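Local coordinates for protein HTP-2 (PDB 4TZM), which binds a closure-motif peptide of the axis protein HTP-3 and probably acts through its HORMA domain in assembly of the meiotic chromosome axis, at residues A[30-35]-A[159-164]; A[40-45]-A[235-240]. One frame throughout, in Å; residues are numbered along the deposited sequence.

Interaction 1 (A[30-35]-A[159-164])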
ATOM      1  N   SER A  30      15.027   4.603   8.042  1.00 58.87           N
ATOM      2  CA  SER A  30      15.938   3.539   8.460  1.00 60.72           C
ATOM      3  C   SER A  30      15.512   2.931   9.789  1.00 59.50           C
ATOM      4  O   SER A  30      15.879   1.799  10.115  1.00 60.92           O
ATOM      5  CB  SER A  30      17.371   4.066   8.564  1.00 65.16           C
ATOM      6  OG  SER A  30      17.873   4.439   7.295  1.00 71.03           O
ATOM      7  N   ILE A  31      14.744   3.693  10.561  1.00 56.96           N
ATOM      8  CA  ILE A  31      14.178   3.206  11.811  1.00 54.18           C
ATOM      9  C   ILE A  31      12.656   3.239  11.717  1.00 52.10           C
ATOM     10  O   ILE A  31      12.079   4.241  11.299  1.00 56.27           O
ATOM     11  CB  ILE A  31      14.652   4.043  13.016  1.00 56.34           C
ATOM     12  CG1 ILE A  31      16.180   4.012  13.112  1.00 58.95           C
ATOM     13  CG2 ILE A  31      14.030   3.531  14.306  1.00 56.83           C
ATOM     14  CD1 ILE A  31      16.737   4.717  14.332  1.00 61.88           C
ATOM     15  N   VAL A  32      12.011   2.138  12.091  1.00 48.49           N
ATOM     16  CA  VAL A  32      10.561   2.020  11.983  1.00 45.42           C
ATOM     17  C   VAL A  32       9.933   1.508  13.276  1.00 44.37           C
ATOM     18  O   VAL A  32       8.776   1.088  13.283  1.00 43.31           O
ATOM     19  CB  VAL A  32      10.157   1.068  10.833  1.00 45.42           C
ATOM     20  CG1 VAL A  32      10.615   1.619   9.494  1.00 42.01           C
ATOM     21  CG2 VAL A  32      10.732  -0.328  11.071  1.00 46.21           C
ATOM     22  N   SER A  33      10.696   1.542  14.365  1.00 46.54           N
ATOM     23  CA  SER A  33      10.256   0.958  15.631  1.00 50.37           C
ATOM     24  C   SER A  33       9.349   1.884  16.447  1.00 53.60           C
ATOM     25  O   SER A  33       8.487   1.414  17.192  1.00 52.30           O
ATOM     26  CB  SER A  33      11.473   0.550  16.468  1.00 52.38           C
ATOM     27  OG  SER A  33      12.391   1.624  16.585  1.00 57.06           O
ATOM     28  N   ASP A  34       9.542   3.193  16.308  1.00 53.81           N
ATOM     29  CA  ASP A  34       8.743   4.171  17.044  1.00 57.22           C
ATOM     30  C   ASP A  34       7.478   4.540  16.254  1.00 54.23           C
ATOM     31  O   ASP A  34       7.459   4.415  15.032  1.00 53.00           O
ATOM     32  CB  ASP A  34       9.583   5.417  17.354  1.00 63.13           C
ATOM     33  CG  ASP A  34       9.991   6.167  16.110  1.00 67.92           C
ATOM     34  OD1 ASP A  34      11.037   5.819  15.525  1.00 73.14           O
ATOM     35  OD2 ASP A  34       9.267   7.108  15.723  1.00 67.56           O
ATOM     36  N   PRO A  35       6.414   4.983  16.954  1.00 50.10           N
ATOM     37  CA  PRO A  35       5.094   5.224  16.348  1.00 47.28           C
ATOM     38  C   PRO A  35       5.085   6.139  15.122  1.00 50.47           C
ATOM     39  O   PRO A  35       4.405   5.825  14.145  1.00 51.41           O
ATOM     40  CB  PRO A  35       4.307   5.881  17.485  1.00 45.46           C
ATOM     41  CG  PRO A  35       4.928   5.336  18.726  1.00 45.27           C
ATOM     42  CD  PRO A  35       6.392   5.214  18.412  1.00 46.99           C
ATOM     43  N   LEU A 159       0.805 -11.123  14.772  1.00 59.33           N
ATOM     44  CA  LEU A 159       2.157 -10.998  14.232  1.00 56.19           C
ATOM     45  C   LEU A 159       2.992  -9.943  14.959  1.00 56.23           C
ATOM     46  O   LEU A 159       2.581  -8.791  15.092  1.00 53.27           O
ATOM     47  CB  LEU A 159       2.107 -10.671  12.740  1.00 55.35           C
ATOM     48  CG  LEU A 159       3.495 -10.598  12.105  1.00 53.46           C
ATOM     49  CD1 LEU A 159       4.247 -11.899  12.347  1.00 53.16           C
ATOM     50  CD2 LEU A 159       3.397 -10.298  10.624  1.00 50.15           C
ATOM     51  N   ARG A 160       4.173 -10.352  15.413  1.00 56.84           N
ATOM     52  CA  ARG A 160       5.066  -9.503  16.196  1.00 57.06           C
ATOM     53  C   ARG A 160       5.900  -8.575  15.323  1.00 54.70           C
ATOM     54  O   ARG A 160       6.161  -8.871  14.158  1.00 52.16           O
ATOM     55  CB  ARG A 160       6.012 -10.364  17.032  1.00 61.57           C
ATOM     56  CG  ARG A 160       5.863 -10.253  18.540  1.00 68.49           C
ATOM     57  CD  ARG A 160       6.988 -11.029  19.222  1.00 73.16           C
ATOM     58  NE  ARG A 160       6.613 -11.558  20.532  1.00 77.27           N
ATOM     59  CZ  ARG A 160       7.359 -12.413  21.226  1.00 82.23           C
ATOM     60  NH1 ARG A 160       8.516 -12.832  20.733  1.00 83.77           N
ATOM     61  NH2 ARG A 160       6.951 -12.854  22.410  1.00 83.33           N
ATOM     62  N   TYR A 161       6.332  -7.458  15.897  1.00 53.14           N
ATOM     63  CA  TYR A 161       7.340  -6.631  15.249  1.00 47.40           C
ATOM     64  C   TYR A 161       8.706  -7.271  15.483  1.00 46.51           C
ATOM     65  O   TYR A 161       9.119  -7.465  16.625  1.00 49.51           O
ATOM     66  CB  TYR A 161       7.306  -5.190  15.772  1.00 43.94           C
ATOM     67  CG  TYR A 161       8.567  -4.428  15.448  1.00 40.04           C
ATOM     68  CD1 TYR A 161       8.820  -3.990  14.156  1.00 33.72           C
ATOM     69  CD2 TYR A 161       9.511  -4.158  16.430  1.00 41.01           C
ATOM     70  CE1 TYR A 161       9.976  -3.299  13.852  1.00 35.93           C
ATOM     71  CE2 TYR A 161      10.672  -3.466  16.135  1.00 40.31           C
ATOM     72  CZ  TYR A 161      10.897  -3.041  14.846  1.00 41.63           C
ATOM     73  OH  TYR A 161      12.052  -2.352  14.549  1.00 48.82           O
ATOM     74  N   GLU A 162       9.399  -7.603  14.398  1.00 46.26           N
ATOM     75  CA  GLU A 162      10.622  -8.393  14.495  1.00 48.46           C
ATOM     76  C   GLU A 162      11.881  -7.653  14.043  1.00 50.67           C
ATOM     77  O   GLU A 162      12.914  -8.277  13.793  1.00 53.24           O
ATOM     78  CB  GLU A 162      10.467  -9.692  13.690  1.00 47.02           C
ATOM     79  CG  GLU A 162       9.334 -10.600  14.159  1.00 53.16           C
ATOM     80  CD  GLU A 162       9.645 -11.335  15.457  1.00 64.02           C
ATOM     81  OE1 GLU A 162      10.685 -11.046  16.084  1.00 66.73           O
ATOM     82  OE2 GLU A 162       8.844 -12.214  15.846  1.00 69.56           O
ATOM     83  N   GLY A 163      11.795  -6.332  13.942  1.00 47.61           N
ATOM     84  CA  GLY A 163      12.967  -5.536  13.633  1.00 47.61           C
ATOM     85  C   GLY A 163      12.913  -4.873  12.272  1.00 47.45           C
ATOM     86  O   GLY A 163      12.080  -5.218  11.433  1.00 46.03           O
ATOM     87  N   ALA A 164      13.814  -3.920  12.051  1.00 49.44           N
ATOM     88  CA  ALA A 164      13.859  -3.180  10.797  1.00 49.04           C
ATOM     89  C   ALA A 164      14.217  -4.080   9.617  1.00 49.70           C
ATOM     90  O   ALA A 164      13.641  -3.950   8.536  1.00 49.56           O
ATOM     91  CB  ALA A 164      14.845  -2.026  10.904  1.00 50.01           C
TER
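Two irregular loops of the HORMA domain fold, each running into a helix, meet here: 30-35 leads into helix 35-56, and the loop 159-164 leads into helix 164-185. Their touching parts run in nearly opposite directions, 162° apart, and come closest at V32 and A164, whose CA atoms are 6.3 Å apart.

The apolar part of the contact centres on V32. With its CG1 anti to the carbonyl carbon, CG2 takes the crowded position between the backbone N and the carbonyl carbon, and this second methyl does the touching. It lies 4.1 Å from CE1 of Y161, the two side chains crossing obliquely, and also reaches A164, with V32 CG2 4.2 Å from A164 CA. The Y161 side chain leaves the backbone with CG anti to N (chi1 163°), which lays its ring against V32 and S33. There the phenol end meets S33 through carbon: S33 CB is 3.5 Å from Y161 OH, approaching obliquely to the ring. At the other end of the contact, the methyl of A164 lies 4.0 Å from the carbonyl O of S30.

Within 159-164 the chain doubles back over the tyrosine, and the backbone N of G163 sits 3.4 Å above the ring plane, over its centre. G163 is the N-cap of helix 164-185, and its phi of 112° would jam a side chain against the preceding carbonyl.

The polar groups find partners outside the two loops. S30 OG bonds to S25 OG, A164 N bonds to D17 OD1, and D34, the N-cap of helix 35-56, forms a salt bridge with R37. No hydrogen bond spans the two loops, so their mutual fit rests on van der Waals contact of a valine methyl, the S33 methylene, a phenol and an alanine, while polar anchoring comes from S25, D17 and R37 of the same chain.

Interaction 2 (A[40-45]-A[235-240])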
ATOM      1  N   ASN A  40       5.358   6.727   9.226  1.00 40.40           N
ATOM      2  CA  ASN A  40       6.042   7.280   8.067  1.00 35.89           C
ATOM      3  C   ASN A  40       6.412   6.180   7.097  1.00 40.42           C
ATOM      4  O   ASN A  40       6.445   6.392   5.886  1.00 42.37           O
ATOM      5  CB  ASN A  40       7.294   8.051   8.485  1.00 40.44           C
ATOM      6  CG  ASN A  40       6.966   9.399   9.090  1.00 49.62           C
ATOM      7  OD1 ASN A  40       5.939   9.989   8.772  1.00 53.51           O
ATOM      8  ND2 ASN A  40       7.835   9.891   9.970  1.00 52.84           N
ATOM      9  N   PHE A  41       6.695   4.994   7.628  1.00 35.76           N
ATOM     10  CA  PHE A  41       7.022   3.891   6.751  1.00 35.24           C
ATOM     11  C   PHE A  41       5.810   3.454   5.923  1.00 30.89           C
ATOM     12  O   PHE A  41       5.945   3.166   4.739  1.00 41.08           O
ATOM     13  CB  PHE A  41       7.571   2.693   7.529  1.00 41.03           C
ATOM     14  CG  PHE A  41       7.751   1.485   6.669  1.00 37.76           C
ATOM     15  CD1 PHE A  41       8.877   1.352   5.877  1.00 39.86           C
ATOM     16  CD2 PHE A  41       6.767   0.515   6.596  1.00 36.44           C
ATOM     17  CE1 PHE A  41       9.033   0.259   5.053  1.00 41.36           C
ATOM     18  CE2 PHE A  41       6.917  -0.575   5.775  1.00 40.02           C
ATOM     19  CZ  PHE A  41       8.052  -0.705   5.001  1.00 41.58           C
ATOM     20  N   MET A  42       4.633   3.391   6.542  1.00 28.30           N
ATOM     21  CA  MET A  42       3.432   2.962   5.825  1.00 26.29           C
ATOM     22  C   MET A  42       3.093   3.933   4.693  1.00 37.91           C
ATOM     23  O   MET A  42       2.641   3.523   3.624  1.00 41.84           O
ATOM     24  CB  MET A  42       2.237   2.838   6.777  1.00 25.49           C
ATOM     25  CG  MET A  42       2.337   1.705   7.792  1.00 30.83           C
ATOM     26  SD  MET A  42       2.695   0.107   7.034  1.00 41.79           S
ATOM     27  CE  MET A  42       1.913  -1.001   8.191  1.00 63.49           C
ATOM     28  N   ILE A  43       3.310   5.220   4.945  1.00 39.31           N
ATOM     29  CA  ILE A  43       3.111   6.256   3.937  1.00 42.18           C
ATOM     30  C   ILE A  43       3.989   6.001   2.711  1.00 42.70           C
ATOM     31  O   ILE A  43       3.512   6.060   1.578  1.00 41.64           O
ATOM     32  CB  ILE A  43       3.411   7.657   4.515  1.00 43.99           C
ATOM     33  CG1 ILE A  43       2.509   7.928   5.722  1.00 45.61           C
ATOM     34  CG2 ILE A  43       3.231   8.732   3.455  1.00 45.67           C
ATOM     35  CD1 ILE A  43       2.644   9.313   6.305  1.00 46.45           C
ATOM     36  N   ARG A  44       5.265   5.708   2.945  1.00 46.77           N
ATOM     37  CA  ARG A  44       6.191   5.408   1.862  1.00 49.07           C
ATOM     38  C   ARG A  44       5.829   4.083   1.196  1.00 47.88           C
ATOM     39  O   ARG A  44       5.974   3.935  -0.012  1.00 51.89           O
ATOM     40  CB  ARG A  44       7.636   5.371   2.373  1.00 53.19           C
ATOM     41  CG  ARG A  44       8.065   6.606   3.164  1.00 58.71           C
ATOM     42  CD  ARG A  44       7.893   7.908   2.381  1.00 65.14           C
ATOM     43  NE  ARG A  44       8.855   8.048   1.289  1.00 73.54           N
ATOM     44  CZ  ARG A  44       8.517   8.238   0.017  1.00 77.80           C
ATOM     45  NH1 ARG A  44       7.238   8.315  -0.322  1.00 77.88           N
ATOM     46  NH2 ARG A  44       9.453   8.357  -0.916  1.00 80.17           N
ATOM     47  N   ALA A  45       5.342   3.128   1.986  1.00 42.99           N
ATOM     48  CA  ALA A  45       4.937   1.825   1.460  1.00 42.60           C
ATOM     49  C   ALA A  45       3.744   1.935   0.510  1.00 40.92           C
ATOM     50  O   ALA A  45       3.719   1.296  -0.541  1.00 42.45           O
ATOM     51  CB  ALA A  45       4.611   0.868   2.603  1.00 39.26           C
ATOM     52  N   LEU A 235       3.112  -6.239   5.960  1.00 41.77           N
ATOM     53  CA  LEU A 235       4.112  -5.342   6.522  1.00 39.30           C
ATOM     54  C   LEU A 235       3.862  -5.224   8.020  1.00 39.21           C
ATOM     55  O   LEU A 235       2.715  -5.097   8.451  1.00 39.71           O
ATOM     56  CB  LEU A 235       4.055  -3.963   5.848  1.00 37.80           C
ATOM     57  CG  LEU A 235       4.487  -3.884   4.379  1.00 37.40           C
ATOM     58  CD1 LEU A 235       4.117  -2.543   3.750  1.00 38.66           C
ATOM     59  CD2 LEU A 235       5.980  -4.141   4.241  1.00 33.22           C
ATOM     60  N   ARG A 236       4.925  -5.295   8.815  1.00 39.88           N
ATOM     61  CA  ARG A 236       4.791  -5.179  10.262  1.00 39.76           C
ATOM     62  C   ARG A 236       5.903  -4.305  10.830  1.00 43.14           C
ATOM     63  O   ARG A 236       6.895  -4.814  11.358  1.00 45.95           O
ATOM     64  CB  ARG A 236       4.806  -6.567  10.921  1.00 40.24           C
ATOM     65  CG  ARG A 236       4.573  -6.594  12.445  1.00 43.84           C
ATOM     66  CD  ARG A 236       3.305  -5.856  12.848  1.00 47.58           C
ATOM     67  NE  ARG A 236       2.853  -6.177  14.203  1.00 52.63           N
ATOM     68  CZ  ARG A 236       3.060  -5.414  15.274  1.00 51.42           C
ATOM     69  NH1 ARG A 236       3.731  -4.275  15.168  1.00 54.00           N
ATOM     70  NH2 ARG A 236       2.596  -5.792  16.456  1.00 46.35           N
ATOM     71  N   PRO A 237       5.756  -2.976  10.702  1.00 41.55           N
ATOM     72  CA  PRO A 237       6.658  -2.080  11.428  1.00 40.54           C
ATOM     73  C   PRO A 237       6.304  -2.032  12.913  1.00 42.21           C
ATOM     74  O   PRO A 237       5.537  -2.872  13.389  1.00 40.17           O
ATOM     75  CB  PRO A 237       6.435  -0.724  10.752  1.00 40.18           C
ATOM     76  CG  PRO A 237       5.101  -0.817  10.125  1.00 40.09           C
ATOM     77  CD  PRO A 237       4.907  -2.252   9.741  1.00 40.83           C
ATOM     78  N   GLY A 238       6.857  -1.061  13.631  1.00 42.36           N
ATOM     79  CA  GLY A 238       6.695  -0.983  15.071  1.00 39.30           C
ATOM     80  C   GLY A 238       5.271  -0.959  15.601  1.00 38.83           C
ATOM     81  O   GLY A 238       4.967  -1.625  16.590  1.00 42.02           O
ATOM     82  N   HIS A 239       4.388  -0.196  14.966  1.00 36.98           N
ATOM     83  CA  HIS A 239       3.083   0.050  15.573  1.00 38.48           C
ATOM     84  C   HIS A 239       1.928  -0.076  14.595  1.00 36.39           C
ATOM     85  O   HIS A 239       0.793   0.284  14.911  1.00 38.01           O
ATOM     86  CB  HIS A 239       3.080   1.435  16.227  1.00 34.81           C
ATOM     87  CG  HIS A 239       4.142   1.596  17.269  1.00 35.06           C
ATOM     88  ND1 HIS A 239       3.887   1.481  18.616  1.00 40.24           N
ATOM     89  CD2 HIS A 239       5.471   1.824  17.153  1.00 37.52           C
ATOM     90  CE1 HIS A 239       5.010   1.650  19.290  1.00 41.31           C
ATOM     91  NE2 HIS A 239       5.987   1.858  18.427  1.00 37.76           N
ATOM     92  N   HIS A 240       2.215  -0.606  13.413  1.00 37.48           N
ATOM     93  CA  HIS A 240       1.200  -0.753  12.388  1.00 40.82           C
ATOM     94  C   HIS A 240       1.380  -2.074  11.659  1.00 40.76           C
ATOM     95  O   HIS A 240       2.451  -2.678  11.710  1.00 41.42           O
ATOM     96  CB  HIS A 240       1.268   0.402  11.382  1.00 35.14           C
ATOM     97  CG  HIS A 240       1.139   1.758  12.000  1.00 40.21           C
ATOM     98  ND1 HIS A 240       2.185   2.384  12.644  1.00 44.86           N
ATOM     99  CD2 HIS A 240       0.085   2.608  12.082  1.00 43.50           C
ATOM    100  CE1 HIS A 240       1.783   3.561  13.096  1.00 46.17           C
ATOM    101  NE2 HIS A 240       0.512   3.718  12.767  1.00 46.20           N
TER
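The F41 ring has L235 CD2 in its plane at the edge, 4.0 Å from F41 CE2, while L235 CD1 and P237 CG approach it obliquely; the ring of F28 meets it from outside the two segments. Across the contact, the H240 imidazole is approached obliquely by M42 CG. These groups join helix 35-56 of the HORMA fold to the turn linking the antiparallel strands 228-235 and 240-248, a β-hairpin of the main sheet.

F41, with CG anti to the backbone N (chi1 173°), crosses both L235 and P237 at about a right angle. One helical turn on, A45 continues the same surface, its CB 3.6 Å from L235 CD1, so this leucine methyl is shared by F41 and A45. V167 and M171 of helix 164-185 also touch F41. An alanine at F41 would probably loosen the packing of the helix on L235 and P237, since the ring's contacts with both would be lost.

M42 meets the turn at P237 and H240. Its chain bends at chi2 (-52°), bringing the terminal methyl against both: M42 CE is 3.6 Å from P237 CD and 3.5 Å from H240 CB. The sulfur comes near the same proline, M42 SD lying 4.0 Å from P237 CG. All the touching residues are buried and no hydrogen bond crosses between the segments. H240 ND1 is instead bound to S38 OG, one turn before M42, which ties the imidazole to the same helix.

The turn is braced by R236, whose CB points away from the helix. Its NH1 donates to P237 O at 2.9 Å, nearly along the C=O axis (163°) and close to the guanidinium plane, though the N-H is noticeably bent from the line to that oxygen.

The segments alternate along the chain, in the order 30-35, 40-45, 159-164, 235-240, and the centres of the two contacts are only 8 Å apart. Interaction 1 lies farther from the chain centre, about 16 Å between centres, and is partly buried; interaction 2, at about 9 Å, is buried. Helix 35-56 connects them, as the loop 30-35 leads into it and 40-45 lies on it. They also touch directly: V32 O accepts a hydrogen bond from G238 N, and L159 O one from R236 NE. The turn 235-240 is thus bonded to both loops of interaction 1, bringing the starts of helices 35-56 and 164-185 together with the hairpin of the main sheet in the HORMA domain.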